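Local coordinates for phosphoenolpyruvate--protein phosphotransferase (Escherichia coli, PDB 5T12), which probably passes a phosphoryl group from phosphoenolpyruvate to the carrier protein NPr, with this chain being its enzyme I-type phosphotransfer domain (EIN-Ntr), at residues N52-Y57 against R130-R135; G10-E15 against G196-M201; F90-K95 against K104-K109; S97-A102 against F138-A143; Q113-S118 against E124-L129. The protein carries 1 engineered substitution. All coordinates share one frame; numbering follows the deposited sequence.

Interaction 1: N52-Y57 against R130-R135; sequences NEFRRY and RALGQR
Glu-53 and Phe-54 on helix 36-61 face Arg-135 and Leu-132 on helix 126-140. The two segments run steeply across each other rather than side by side. Their backbones stay well apart, with CA of Glu-53 9.8 Å from CA of Arg-135. Both helices belong to the all-helical part of the enzyme I-type N-terminal domain, and long side chains bridge the gap between them.

One bridge is a two-pronged salt bridge. Glu-53 reaches out with CG anti to its backbone N (chi1 -166°) and a chain extended beyond CG. Arg-135 bends at chi2 and crosses it at about a right angle. Its NE donates to OE1 of Glu-53 over 2.7 Å in a nearly straight bond, arriving on the syn side of the carboxylate. NH2 of Arg-135 pairs with OE2 of Glu-53, but the modelled length is very short and doubtful in detail. The carboxylate and guanidinium planes are 31° apart, so the pair is twisted, not coplanar. The third nitrogen, NH1 of Arg-135, bonds to the carbonyls of Ala-167 and Leu-169, which helps to fix the guanidinium.

The other bridge is apolar and buried. Phe-54 also stacks on Phe-73 and packs on Tyr-76, both of helix 68-80. Toward helix 126-140 its ring offers its far end, and CZ of Phe-54 lies 3.7 Å from CD1 of Leu-132.

Interaction 2: G10-E15 against G196-M201; sequences GVAIAE and GIPTVM
Pro-198 meets the loop residue Gly-10 and the side chain of Ala-12, and these three residues carry the contact. CA of Gly-10 and CA of Pro-198 come within 4.5 Å. The CB-CG edge of the tilted proline ring rests on the face of the peptide joining Gly-10 to Val-11. CG of Pro-198 is 3.5 Å from C of Gly-10 and 3.6 Å from N of Val-11. CB of Pro-198 is 3.7 Å from O of Gly-10. At the phi of Gly-10, 127°, a CB would press on the preceding carbonyl, and it would also clash with CG of Pro-198. CB of Ala-12 adds a looser apolar touch, 4.2 Å from CG of Pro-198.

The site lies in the alpha/beta part of the domain. Strands 11-18 and 199-201 belong to one mixed sheet, but strands 154-158 and 174-179 come between them. Gly-10 and Ala-12 pair through the backbone with Gly-219 and Val-217, while Pro-198 pairs with Val-177. Two residues before the proline, Gly-196 ends helix 187-195 in a Schellman motif. That helix probably belongs to the phosphorylation-site region, as in the PEP-utilizing family.

The contact therefore joins the residues that lead into two strands, each paired with other strands. A saturated ring edge set against a peptide face has no polar group to align, so the contact probably rests on van der Waals fit.

Interaction 3: F90-K95 against K104-K109; sequences FAEVDK and KTVIEK
Glu-92 and Thr-105 form the close part of this contact. The methyl group CG2 of Thr-105 sits over the face of the Glu-92 carboxylate, 3.7 Å from CD of Glu-92. It lies at 3.7 and 3.9 Å from OE2 and OE1 of Glu-92. Glu-92 bends at chi2 (-65°), which brings the carboxylate under the methyl. Thr-105 presents CG2 because that branch is anti to its backbone N. Its hydroxyl OG1 instead bonds to the carbonyl of Trp-101, one turn earlier in the same helix.

The segments lie on helices 83-94 and 99-115, consecutive helices of the helical part of the domain. A short link joins them, and at this point they run in broadly opposite directions at a steep inclination.

The packing is looser beside this spot. CG of Glu-92 only grazes CG2 of Val-106 at 4.4 Å, and Val-106 also packs on Leu-85 and Leu-89 of helix 83-94. The charged side is looser still. Within its own segment, NZ of Lys-95, an exposed residue, makes a weak salt bridge of 3.4 Å to OE2 of Glu-92. NZ of Lys-109 stays 6.4 Å from that OE2 and has a long, weak ion pair with Glu-88.

Interaction 4: S97-A102 against F138-A143; sequences SVAEWA and FHLDDA
Glu-100 folds back toward Leu-140 through two turns of its chain, chi1 -76° and chi2 77°. Chi1 places CG beside CD1 of Leu-140, and the bend at chi2 brings CD and OE2 alongside it. Leu-140 has CG anti to its carbonyl carbon (chi1 -68°), and its extended chi2 carries CD1 across to the other helix. The two side chains lie alongside each other and point opposite ways.

OE2 of Glu-100 is 3.5 Å from CB of Leu-140. The aliphatic part fits as well, with CG of Glu-100 3.8 Å from CD1 of Leu-140. The same CD1 also reaches Ala-99, whose CB is 4.3 Å away.

Here the first turn of helix 99-115 meets the last turn of helix 126-140, in the helical part of the domain. Helix 36-61 ties down the start of helix 99-115: Glu-39 OE1 accepts from the backbone N of Ala-99, and Arg-42 makes a salt bridge with OE2 of Glu-100.

The contact itself is thus apolar on the leucine side and mixed on the other. OE2 of Glu-100 does both: it pairs with Arg-42 and touches CB of Leu-140. Arg-42 and the nearby helix N terminus would probably both stabilise the negative charge.

Interaction 5: Q113-S118 against E124-L129; sequences QFAALS and ERAGDL
An antiparallel helical hairpin closes here, where the end of helix 99-115 meets the start of helix 126-140. Phe-114 and Ala-126 mark the closest approach, with their CA atoms 5.3 Å apart. The small side chain of Ala-126 is consistent with so close an approach. CB of Ala-126 is 3.9 Å from CB of Phe-114 and also 3.9 Å from the backbone N of Ala-115. It reaches the next side chain too, lying 4.1 Å from CB of Ala-115. One methyl thus meets two successive residues of the opposing helix.

The ring of Phe-114 continues the contact along helix 126-140. CG of Phe-114 stands beside its backbone N (chi1 -85°), and the ring extends toward Leu-129. CD2 of Leu-129 lies over one face of the ring, and the nearest ring atom to this CD2 is CE2 of Phe-114, at 4.4 Å. This is a light touch beside the tighter alanine contact, and the side-chain contacts are apolar.

The short helix 120-123 lies in the connection, and its Leu-122 packs on both Phe-114 and Leu-117. Helix 68-80 flanks the hairpin as well: Leu-129 touches Leu-79, Arg-125 packs on Ile-72 and Tyr-76, and Asp-128 OD2 is hydrogen-bonded to the hydroxyl of Tyr-76.

How the interactions relate
From the N terminus, strand 11-18 begins the widest loop, which interaction 2 closes within the alpha/beta part. All the other contacts fall within that loop, in the helical part. Helix 36-61 next opens the loop of interaction 1, which encloses interactions 3 and 5. Interactions 3 and 4 cross, and so do 1 and 4. Interaction 5 follows interaction 3 in series and lies within the loop of interaction 4. Helix 126-140 is shared by interactions 1, 4 and 5, and helix 99-115 by 3, 4 and 5. Ile-107 links interaction 3 to Gly-133 and Leu-129. Interaction 2 stands apart, its centre about 22 Å from that of interaction 1.

Interaction 1: N52-Y57 against R130-R135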
# COMPACT_ATOMS: atom_id res chain seq x y z
N ASN A 52 3.07 -14.29 -6.98
CA ASN A 52 3.72 -13.80 -8.19
C ASN A 52 4.14 -12.34 -8.04
O ASN A 52 5.24 -11.96 -8.42
CB ASN A 52 2.80 -13.97 -9.39
CG ASN A 52 2.80 -15.39 -9.93
OD1 ASN A 52 3.85 -15.97 -10.18
ND2 ASN A 52 1.61 -15.95 -10.11
N GLU A 53 3.26 -11.52 -7.45
CA GLU A 53 3.58 -10.10 -7.28
C GLU A 53 4.83 -9.92 -6.42
O GLU A 53 5.74 -9.17 -6.79
CB GLU A 53 2.38 -9.38 -6.65
CG GLU A 53 2.45 -7.87 -6.73
CD GLU A 53 1.21 -7.20 -6.16
OE1 GLU A 53 0.71 -7.66 -5.12
OE2 GLU A 53 0.74 -6.22 -6.77
N PHE A 54 4.89 -10.61 -5.28
CA PHE A 54 6.08 -10.57 -4.44
C PHE A 54 7.30 -11.13 -5.17
O PHE A 54 8.43 -10.76 -4.86
CB PHE A 54 5.84 -11.34 -3.15
CG PHE A 54 5.21 -10.52 -2.06
CD1 PHE A 54 3.89 -10.10 -2.18
CD2 PHE A 54 5.92 -10.18 -0.93
CE1 PHE A 54 3.30 -9.34 -1.18
CE2 PHE A 54 5.34 -9.42 0.07
CZ PHE A 54 4.03 -9.00 -0.05
N ARG A 55 7.08 -12.02 -6.14
CA ARG A 55 8.20 -12.63 -6.85
C ARG A 55 8.91 -11.61 -7.74
O ARG A 55 10.14 -11.57 -7.78
CB ARG A 55 7.71 -13.83 -7.67
CG ARG A 55 8.67 -15.01 -7.70
CD ARG A 55 8.06 -16.26 -8.33
NE ARG A 55 7.23 -17.02 -7.39
CZ ARG A 55 5.93 -17.25 -7.55
NH1 ARG A 55 5.30 -16.77 -8.62
NH2 ARG A 55 5.25 -17.95 -6.65
N ARG A 56 8.15 -10.79 -8.47
CA ARG A 56 8.77 -9.81 -9.36
C ARG A 56 9.36 -8.64 -8.59
O ARG A 56 10.37 -8.07 -9.01
CB ARG A 56 7.76 -9.29 -10.39
CG ARG A 56 6.43 -10.01 -10.41
CD ARG A 56 6.49 -11.31 -11.20
NE ARG A 56 5.61 -11.27 -12.37
CZ ARG A 56 6.01 -10.91 -13.59
NH1 ARG A 56 5.14 -10.91 -14.59
NH2 ARG A 56 7.27 -10.57 -13.80
N TYR A 57 8.73 -8.24 -7.47
CA TYR A 57 9.24 -7.11 -6.71
C TYR A 57 10.63 -7.40 -6.16
O TYR A 57 11.54 -6.57 -6.26
CB TYR A 57 8.27 -6.76 -5.58
CG TYR A 57 7.13 -5.86 -6.02
CD1 TYR A 57 7.28 -5.01 -7.11
CD2 TYR A 57 5.92 -5.86 -5.35
CE1 TYR A 57 6.24 -4.19 -7.52
CE2 TYR A 57 4.88 -5.04 -5.74
CZ TYR A 57 5.05 -4.21 -6.83
OH TYR A 57 4.02 -3.39 -7.23
N ARG A 130 -0.40 -8.47 8.54
CA ARG A 130 -1.62 -7.75 8.20
C ARG A 130 -1.52 -7.12 6.82
O ARG A 130 -2.51 -7.06 6.08
CB ARG A 130 -1.91 -6.68 9.26
CG ARG A 130 -2.08 -7.24 10.66
CD ARG A 130 -2.67 -6.21 11.61
NE ARG A 130 -2.77 -6.72 12.97
CZ ARG A 130 -3.76 -7.49 13.41
NH1 ARG A 130 -4.75 -7.84 12.59
NH2 ARG A 130 -3.77 -7.92 14.67
N ALA A 131 -0.33 -6.65 6.45
CA ALA A 131 -0.13 -6.11 5.11
C ALA A 131 -0.32 -7.18 4.04
O ALA A 131 -0.94 -6.92 3.01
CB ALA A 131 1.27 -5.48 5.00
N LEU A 132 0.21 -8.38 4.28
CA LEU A 132 -0.01 -9.48 3.35
C LEU A 132 -1.48 -9.83 3.25
O LEU A 132 -1.99 -10.14 2.16
CB LEU A 132 0.81 -10.70 3.77
CG LEU A 132 2.18 -10.90 3.13
CD1 LEU A 132 3.11 -9.74 3.46
CD2 LEU A 132 2.79 -12.22 3.55
N GLY A 133 -2.20 -9.78 4.37
CA GLY A 133 -3.64 -9.98 4.33
C GLY A 133 -4.35 -8.88 3.56
O GLY A 133 -5.28 -9.15 2.80
N GLN A 134 -3.92 -7.63 3.77
CA GLN A 134 -4.46 -6.52 2.98
C GLN A 134 -4.25 -6.74 1.49
O GLN A 134 -5.14 -6.47 0.68
CB GLN A 134 -3.82 -5.21 3.43
CG GLN A 134 -4.30 -4.69 4.77
CD GLN A 134 -5.48 -3.76 4.65
OE1 GLN A 134 -6.62 -4.14 4.93
NE2 GLN A 134 -5.22 -2.53 4.23
N ARG A 135 -3.07 -7.25 1.12
CA ARG A 135 -2.79 -7.49 -0.29
C ARG A 135 -3.61 -8.66 -0.82
O ARG A 135 -4.04 -8.65 -1.98
CB ARG A 135 -1.30 -7.75 -0.49
CG ARG A 135 -0.82 -7.54 -1.91
CD ARG A 135 -1.04 -6.10 -2.34
NE ARG A 135 -0.75 -5.89 -3.76
CZ ARG A 135 -1.00 -4.76 -4.41
NH1 ARG A 135 -1.55 -3.73 -3.78
NH2 ARG A 135 -0.70 -4.66 -5.70

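Interaction 2: G10-E15 against G196-M201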
# COMPACT_ATOMS: atom_id res chain seq x y z
N GLY A 10 12.12 11.80 -6.81
CA GLY A 10 11.22 11.79 -7.95
C GLY A 10 10.36 13.03 -8.00
O GLY A 10 10.32 13.85 -7.07
N VAL A 11 9.66 13.17 -9.13
CA VAL A 11 8.70 14.24 -9.36
C VAL A 11 7.43 13.63 -9.93
O VAL A 11 7.50 12.70 -10.75
CB VAL A 11 9.26 15.33 -10.31
CG1 VAL A 11 8.26 16.46 -10.49
CG2 VAL A 11 10.59 15.87 -9.80
N ALA A 12 6.28 14.14 -9.50
CA ALA A 12 5.00 13.65 -9.99
C ALA A 12 3.97 14.77 -9.88
O ALA A 12 4.06 15.63 -9.00
CB ALA A 12 4.53 12.42 -9.22
N ILE A 13 3.00 14.74 -10.79
CA ILE A 13 1.88 15.67 -10.78
C ILE A 13 0.60 14.87 -10.99
O ILE A 13 0.51 14.08 -11.93
CB ILE A 13 2.03 16.78 -11.85
CG1 ILE A 13 0.81 17.70 -11.84
CG2 ILE A 13 2.27 16.18 -13.23
CD1 ILE A 13 0.94 18.90 -12.76
N ALA A 14 -0.37 15.06 -10.10
CA ALA A 14 -1.61 14.30 -10.15
C ALA A 14 -2.60 14.90 -9.17
O ALA A 14 -2.25 15.72 -8.32
CB ALA A 14 -1.37 12.82 -9.83
N GLU A 15 -3.85 14.47 -9.31
CA GLU A 15 -4.89 14.85 -8.36
C GLU A 15 -4.63 14.21 -7.00
O GLU A 15 -4.22 13.05 -6.91
CB GLU A 15 -6.26 14.42 -8.90
CG GLU A 15 -7.31 14.10 -7.85
CD GLU A 15 -8.49 13.35 -8.42
OE1 GLU A 15 -8.50 13.10 -9.64
OE2 GLU A 15 -9.41 13.00 -7.65
N GLY A 196 10.22 3.29 -6.05
CA GLY A 196 10.47 4.44 -6.90
C GLY A 196 9.33 5.43 -6.95
O GLY A 196 9.10 6.04 -8.00
N ILE A 197 8.62 5.62 -5.84
CA ILE A 197 7.49 6.55 -5.77
C ILE A 197 7.96 7.82 -5.12
O ILE A 197 8.50 7.78 -3.99
CB ILE A 197 6.32 5.93 -4.99
CG1 ILE A 197 5.96 4.55 -5.54
CG2 ILE A 197 5.11 6.85 -5.04
CD1 ILE A 197 4.85 3.86 -4.77
N PRO A 198 7.82 8.99 -5.76
CA PRO A 198 8.14 10.25 -5.09
C PRO A 198 7.30 10.42 -3.83
O PRO A 198 6.08 10.25 -3.86
CB PRO A 198 7.81 11.31 -6.14
CG PRO A 198 7.88 10.58 -7.45
CD PRO A 198 7.41 9.19 -7.16
N THR A 199 7.96 10.75 -2.73
CA THR A 199 7.28 10.79 -1.44
C THR A 199 7.85 11.92 -0.60
O THR A 199 9.07 12.10 -0.53
CB THR A 199 7.43 9.45 -0.70
OG1 THR A 199 6.74 8.43 -1.43
CG2 THR A 199 6.84 9.54 0.70
N VAL A 200 6.96 12.69 0.03
CA VAL A 200 7.33 13.79 0.91
C VAL A 200 6.62 13.60 2.24
O VAL A 200 5.49 13.09 2.29
CB VAL A 200 6.99 15.15 0.26
CG1 VAL A 200 5.50 15.47 0.37
CG2 VAL A 200 7.83 16.26 0.84
N MET A 201 7.29 13.96 3.33
CA MET A 201 6.78 13.70 4.68
C MET A 201 6.97 14.93 5.56
O MET A 201 7.60 15.92 5.16
CB MET A 201 7.47 12.49 5.31
CG MET A 201 7.13 11.15 4.68
SD MET A 201 7.96 9.77 5.49
CE MET A 201 7.28 8.38 4.60

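Interaction 3: F90-K95 against K104-K109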
# COMPACT_ATOMS: atom_id res chain seq x y z
N PHE A 90 -8.36 -23.05 3.62
CA PHE A 90 -9.41 -23.97 3.21
C PHE A 90 -10.18 -24.51 4.41
O PHE A 90 -11.36 -24.86 4.28
CB PHE A 90 -8.82 -25.13 2.41
CG PHE A 90 -8.57 -24.81 0.96
CD1 PHE A 90 -8.65 -23.50 0.51
CD2 PHE A 90 -8.28 -25.81 0.06
CE1 PHE A 90 -8.42 -23.20 -0.82
CE2 PHE A 90 -8.05 -25.52 -1.28
CZ PHE A 90 -8.12 -24.21 -1.72
N ALA A 91 -9.54 -24.58 5.58
CA ALA A 91 -10.22 -25.03 6.78
C ALA A 91 -11.34 -24.08 7.18
O ALA A 91 -12.36 -24.51 7.74
CB ALA A 91 -9.23 -25.20 7.93
N GLU A 92 -11.17 -22.78 6.91
CA GLU A 92 -12.23 -21.82 7.19
C GLU A 92 -13.32 -21.86 6.13
O GLU A 92 -14.48 -21.56 6.44
CB GLU A 92 -11.64 -20.41 7.29
CG GLU A 92 -10.78 -20.19 8.53
CD GLU A 92 -11.58 -20.28 9.82
OE1 GLU A 92 -12.77 -19.90 9.81
OE2 GLU A 92 -11.02 -20.75 10.83
N VAL A 93 -12.98 -22.24 4.89
CA VAL A 93 -14.00 -22.36 3.85
C VAL A 93 -14.92 -23.53 4.14
O VAL A 93 -16.14 -23.45 3.92
CB VAL A 93 -13.33 -22.48 2.47
CG1 VAL A 93 -14.39 -22.61 1.38
CG2 VAL A 93 -12.44 -21.29 2.20
N ASP A 94 -14.37 -24.64 4.63
CA ASP A 94 -15.19 -25.80 4.97
C ASP A 94 -16.15 -25.51 6.11
O ASP A 94 -17.16 -26.20 6.24
CB ASP A 94 -14.29 -26.99 5.32
CG ASP A 94 -13.43 -27.44 4.15
OD1 ASP A 94 -13.76 -27.09 3.00
OD2 ASP A 94 -12.43 -28.15 4.39
N LYS A 95 -15.86 -24.50 6.93
CA LYS A 95 -16.79 -24.04 7.95
C LYS A 95 -17.91 -23.18 7.37
O LYS A 95 -18.77 -22.72 8.13
CB LYS A 95 -16.05 -23.25 9.03
CG LYS A 95 -15.03 -24.07 9.81
CD LYS A 95 -14.29 -23.22 10.83
CE LYS A 95 -13.29 -24.03 11.62
NZ LYS A 95 -12.54 -23.19 12.59
N LYS A 104 -9.30 -12.89 6.56
CA LYS A 104 -9.29 -12.09 7.78
C LYS A 104 -9.08 -12.97 9.01
O LYS A 104 -8.36 -12.58 9.94
CB LYS A 104 -10.60 -11.31 7.91
CG LYS A 104 -10.70 -10.47 9.17
CD LYS A 104 -11.98 -9.64 9.19
CE LYS A 104 -12.03 -8.73 10.40
NZ LYS A 104 -13.19 -7.80 10.36
N THR A 105 -9.68 -14.16 9.03
CA THR A 105 -9.55 -15.04 10.18
C THR A 105 -8.11 -15.54 10.34
O THR A 105 -7.54 -15.47 11.44
CB THR A 105 -10.51 -16.22 10.05
OG1 THR A 105 -11.85 -15.74 9.95
CG2 THR A 105 -10.40 -17.14 11.26
N VAL A 106 -7.51 -16.03 9.26
CA VAL A 106 -6.18 -16.62 9.34
C VAL A 106 -5.14 -15.55 9.66
O VAL A 106 -4.29 -15.74 10.54
CB VAL A 106 -5.84 -17.37 8.05
CG1 VAL A 106 -4.38 -17.77 8.03
CG2 VAL A 106 -6.73 -18.60 7.91
N ILE A 107 -5.19 -14.42 8.95
CA ILE A 107 -4.15 -13.40 9.10
C ILE A 107 -4.17 -12.82 10.51
O ILE A 107 -3.12 -12.68 11.15
CB ILE A 107 -4.31 -12.31 8.03
CG1 ILE A 107 -3.51 -12.66 6.77
CG2 ILE A 107 -3.86 -10.95 8.56
CD1 ILE A 107 -4.06 -13.82 5.98
N GLU A 108 -5.36 -12.49 11.02
CA GLU A 108 -5.44 -11.90 12.35
C GLU A 108 -5.05 -12.90 13.43
O GLU A 108 -4.45 -12.53 14.44
CB GLU A 108 -6.85 -11.36 12.60
CG GLU A 108 -7.22 -10.18 11.71
CD GLU A 108 -8.47 -9.46 12.17
OE1 GLU A 108 -8.82 -8.43 11.55
OE2 GLU A 108 -9.10 -9.91 13.15
N LYS A 109 -5.39 -14.18 13.23
CA LYS A 109 -5.00 -15.21 14.19
C LYS A 109 -3.49 -15.31 14.30
O LYS A 109 -2.95 -15.43 15.41
CB LYS A 109 -5.61 -16.55 13.79
CG LYS A 109 -5.06 -17.74 14.57
CD LYS A 109 -6.01 -18.93 14.50
CE LYS A 109 -5.31 -20.18 13.99
NZ LYS A 109 -4.94 -20.07 12.55

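Interaction 4: S97-A102 against F138-A143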
# COMPACT_ATOMS: atom_id res chain seq x y z
N SER A 97 -17.39 -20.31 5.15
CA SER A 97 -16.96 -18.92 5.13
C SER A 97 -16.56 -18.50 3.72
O SER A 97 -16.06 -19.30 2.93
CB SER A 97 -15.78 -18.69 6.08
OG SER A 97 -16.10 -19.06 7.41
N VAL A 98 -16.80 -17.22 3.42
CA VAL A 98 -16.36 -16.66 2.15
C VAL A 98 -14.85 -16.39 2.21
O VAL A 98 -14.25 -16.30 3.28
CB VAL A 98 -17.15 -15.38 1.83
CG1 VAL A 98 -16.91 -14.91 0.40
CG2 VAL A 98 -18.63 -15.62 2.04
N ALA A 99 -14.23 -16.30 1.03
CA ALA A 99 -12.78 -16.18 0.94
C ALA A 99 -12.27 -14.97 1.71
O ALA A 99 -11.18 -15.01 2.31
CB ALA A 99 -12.35 -16.11 -0.52
N GLU A 100 -13.03 -13.87 1.71
CA GLU A 100 -12.59 -12.67 2.41
C GLU A 100 -12.51 -12.89 3.92
O GLU A 100 -11.54 -12.47 4.56
CB GLU A 100 -13.51 -11.49 2.08
CG GLU A 100 -13.30 -10.89 0.70
CD GLU A 100 -13.91 -11.72 -0.41
OE1 GLU A 100 -14.59 -12.72 -0.10
OE2 GLU A 100 -13.72 -11.37 -1.59
N TRP A 101 -13.53 -13.53 4.50
CA TRP A 101 -13.50 -13.80 5.93
C TRP A 101 -12.42 -14.82 6.28
O TRP A 101 -11.80 -14.73 7.34
CB TRP A 101 -14.88 -14.29 6.39
CG TRP A 101 -14.92 -14.69 7.84
CD1 TRP A 101 -14.93 -15.96 8.34
CD2 TRP A 101 -14.97 -13.81 8.97
NE1 TRP A 101 -14.98 -15.92 9.71
CE2 TRP A 101 -15.01 -14.62 10.12
CE3 TRP A 101 -14.99 -12.42 9.12
CZ2 TRP A 101 -15.06 -14.08 11.41
CZ3 TRP A 101 -15.04 -11.89 10.39
CH2 TRP A 101 -15.07 -12.72 11.52
N ALA A 102 -12.19 -15.79 5.40
CA ALA A 102 -11.14 -16.78 5.64
C ALA A 102 -9.77 -16.12 5.70
O ALA A 102 -8.92 -16.52 6.50
CB ALA A 102 -11.18 -17.87 4.57
N PHE A 138 -6.81 -7.35 -1.61
CA PHE A 138 -6.72 -6.48 -2.78
C PHE A 138 -6.98 -7.25 -4.07
O PHE A 138 -7.66 -6.75 -4.97
CB PHE A 138 -5.34 -5.81 -2.83
CG PHE A 138 -5.14 -4.91 -4.01
CD1 PHE A 138 -5.65 -3.62 -3.99
CD2 PHE A 138 -4.45 -5.33 -5.12
CE1 PHE A 138 -5.47 -2.77 -5.07
CE2 PHE A 138 -4.26 -4.49 -6.21
CZ PHE A 138 -4.78 -3.21 -6.18
N HIS A 139 -6.45 -8.47 -4.17
CA HIS A 139 -6.63 -9.27 -5.38
C HIS A 139 -7.98 -9.97 -5.43
O HIS A 139 -8.38 -10.44 -6.50
CB HIS A 139 -5.50 -10.30 -5.50
CG HIS A 139 -4.15 -9.69 -5.66
ND1 HIS A 139 -3.20 -9.71 -4.66
CD2 HIS A 139 -3.58 -9.03 -6.70
CE1 HIS A 139 -2.11 -9.09 -5.08
NE2 HIS A 139 -2.31 -8.67 -6.32
N LEU A 140 -8.69 -10.07 -4.30
CA LEU A 140 -10.03 -10.64 -4.32
C LEU A 140 -11.04 -9.67 -4.92
O LEU A 140 -12.04 -10.10 -5.50
CB LEU A 140 -10.45 -11.04 -2.91
CG LEU A 140 -9.71 -12.22 -2.27
CD1 LEU A 140 -10.16 -12.42 -0.83
CD2 LEU A 140 -9.92 -13.48 -3.08
N ASP A 141 -10.78 -8.37 -4.81
CA ASP A 141 -11.67 -7.32 -5.29
C ASP A 141 -11.58 -7.10 -6.79
O ASP A 141 -12.20 -6.16 -7.31
CB ASP A 141 -11.36 -6.01 -4.55
CG ASP A 141 -12.60 -5.17 -4.29
OD1 ASP A 141 -13.43 -5.01 -5.21
OD2 ASP A 141 -12.74 -4.66 -3.16
N ASP A 142 -10.83 -7.94 -7.51
CA ASP A 142 -10.52 -7.70 -8.92
C ASP A 142 -11.28 -8.63 -9.86
O ASP A 142 -10.75 -9.02 -10.90
CB ASP A 142 -9.02 -7.82 -9.16
CG ASP A 142 -8.24 -6.66 -8.56
OD1 ASP A 142 -8.68 -6.12 -7.52
OD2 ASP A 142 -7.19 -6.29 -9.13
N ALA A 143 -12.51 -8.98 -9.52
CA ALA A 143 -13.32 -9.82 -10.40
C ALA A 143 -14.31 -8.98 -11.20
O ALA A 143 -14.66 -7.87 -10.80
CB ALA A 143 -14.06 -10.88 -9.60

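Interaction 5: Q113-S118 against E124-L129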
# COMPACT_ATOMS: atom_id res chain seq x y z
N GLN A 113 -0.59 -13.95 17.23
CA GLN A 113 0.43 -14.82 17.80
C GLN A 113 1.82 -14.21 17.68
O GLN A 113 2.64 -14.33 18.60
CB GLN A 113 0.38 -16.20 17.13
CG GLN A 113 -0.89 -16.98 17.41
CD GLN A 113 -0.96 -18.29 16.65
OE1 GLN A 113 0.06 -18.80 16.18
NE2 GLN A 113 -2.16 -18.83 16.50
N PHE A 114 2.10 -13.55 16.55
CA PHE A 114 3.39 -12.89 16.39
C PHE A 114 3.54 -11.72 17.36
O PHE A 114 4.62 -11.50 17.91
CB PHE A 114 3.56 -12.41 14.94
CG PHE A 114 4.10 -13.45 14.01
CD1 PHE A 114 3.38 -14.61 13.75
CD2 PHE A 114 5.32 -13.28 13.39
CE1 PHE A 114 3.87 -15.57 12.89
CE2 PHE A 114 5.82 -14.24 12.53
CZ PHE A 114 5.10 -15.38 12.28
N ALA A 115 2.46 -10.97 17.58
CA ALA A 115 2.51 -9.84 18.50
C ALA A 115 2.69 -10.28 19.95
O ALA A 115 3.15 -9.48 20.78
CB ALA A 115 1.25 -8.99 18.37
N ALA A 116 2.35 -11.53 20.28
CA ALA A 116 2.50 -12.04 21.63
C ALA A 116 3.89 -12.57 21.92
O ALA A 116 4.19 -12.89 23.08
CB ALA A 116 1.47 -13.14 21.90
N LEU A 117 4.75 -12.67 20.91
CA LEU A 117 6.07 -13.25 21.11
C LEU A 117 7.00 -12.26 21.82
O LEU A 117 6.80 -11.05 21.78
CB LEU A 117 6.68 -13.66 19.76
CG LEU A 117 5.88 -14.68 18.96
CD1 LEU A 117 6.61 -15.04 17.67
CD2 LEU A 117 5.60 -15.92 19.80
N SER A 118 8.02 -12.82 22.47
CA SER A 118 9.04 -12.00 23.12
C SER A 118 10.25 -11.77 22.23
O SER A 118 11.01 -10.83 22.48
CB SER A 118 9.48 -12.66 24.43
OG SER A 118 10.02 -13.95 24.19
N GLU A 124 7.89 -7.53 15.88
CA GLU A 124 7.53 -6.38 15.06
C GLU A 124 7.01 -6.76 13.68
O GLU A 124 6.44 -5.91 13.00
CB GLU A 124 8.73 -5.45 14.91
CG GLU A 124 9.72 -5.49 16.08
CD GLU A 124 9.15 -4.92 17.37
OE1 GLU A 124 8.21 -4.10 17.29
OE2 GLU A 124 9.65 -5.28 18.45
N ARG A 125 7.21 -8.01 13.25
CA ARG A 125 6.73 -8.43 11.94
C ARG A 125 5.24 -8.77 11.93
O ARG A 125 4.73 -9.20 10.89
CB ARG A 125 7.54 -9.64 11.45
CG ARG A 125 8.99 -9.31 11.15
CD ARG A 125 9.10 -8.14 10.18
NE ARG A 125 10.42 -7.53 10.20
CZ ARG A 125 11.38 -7.78 9.31
NH1 ARG A 125 11.18 -8.65 8.33
NH2 ARG A 125 12.56 -7.17 9.41
N ALA A 126 4.55 -8.59 13.05
CA ALA A 126 3.10 -8.82 13.07
C ALA A 126 2.38 -7.88 12.12
O ALA A 126 1.34 -8.24 11.56
CB ALA A 126 2.57 -8.67 14.49
N GLY A 127 2.91 -6.67 11.93
CA GLY A 127 2.31 -5.74 10.98
C GLY A 127 2.48 -6.18 9.54
O GLY A 127 1.61 -5.91 8.71
N ASP A 128 3.58 -6.86 9.23
CA ASP A 128 3.78 -7.37 7.87
C ASP A 128 2.70 -8.38 7.50
O ASP A 128 2.23 -8.41 6.36
CB ASP A 128 5.16 -8.01 7.74
CG ASP A 128 6.28 -7.02 7.95
OD1 ASP A 128 6.05 -5.99 8.62
OD2 ASP A 128 7.40 -7.27 7.45
N LEU A 129 2.30 -9.22 8.46
CA LEU A 129 1.27 -10.22 8.19
C LEU A 129 -0.06 -9.56 7.84
O LEU A 129 -0.78 -10.02 6.95
CB LEU A 129 1.11 -11.15 9.39
CG LEU A 129 2.02 -12.39 9.44
CD1 LEU A 129 1.79 -13.25 8.21
CD2 LEU A 129 3.49 -12.01 9.57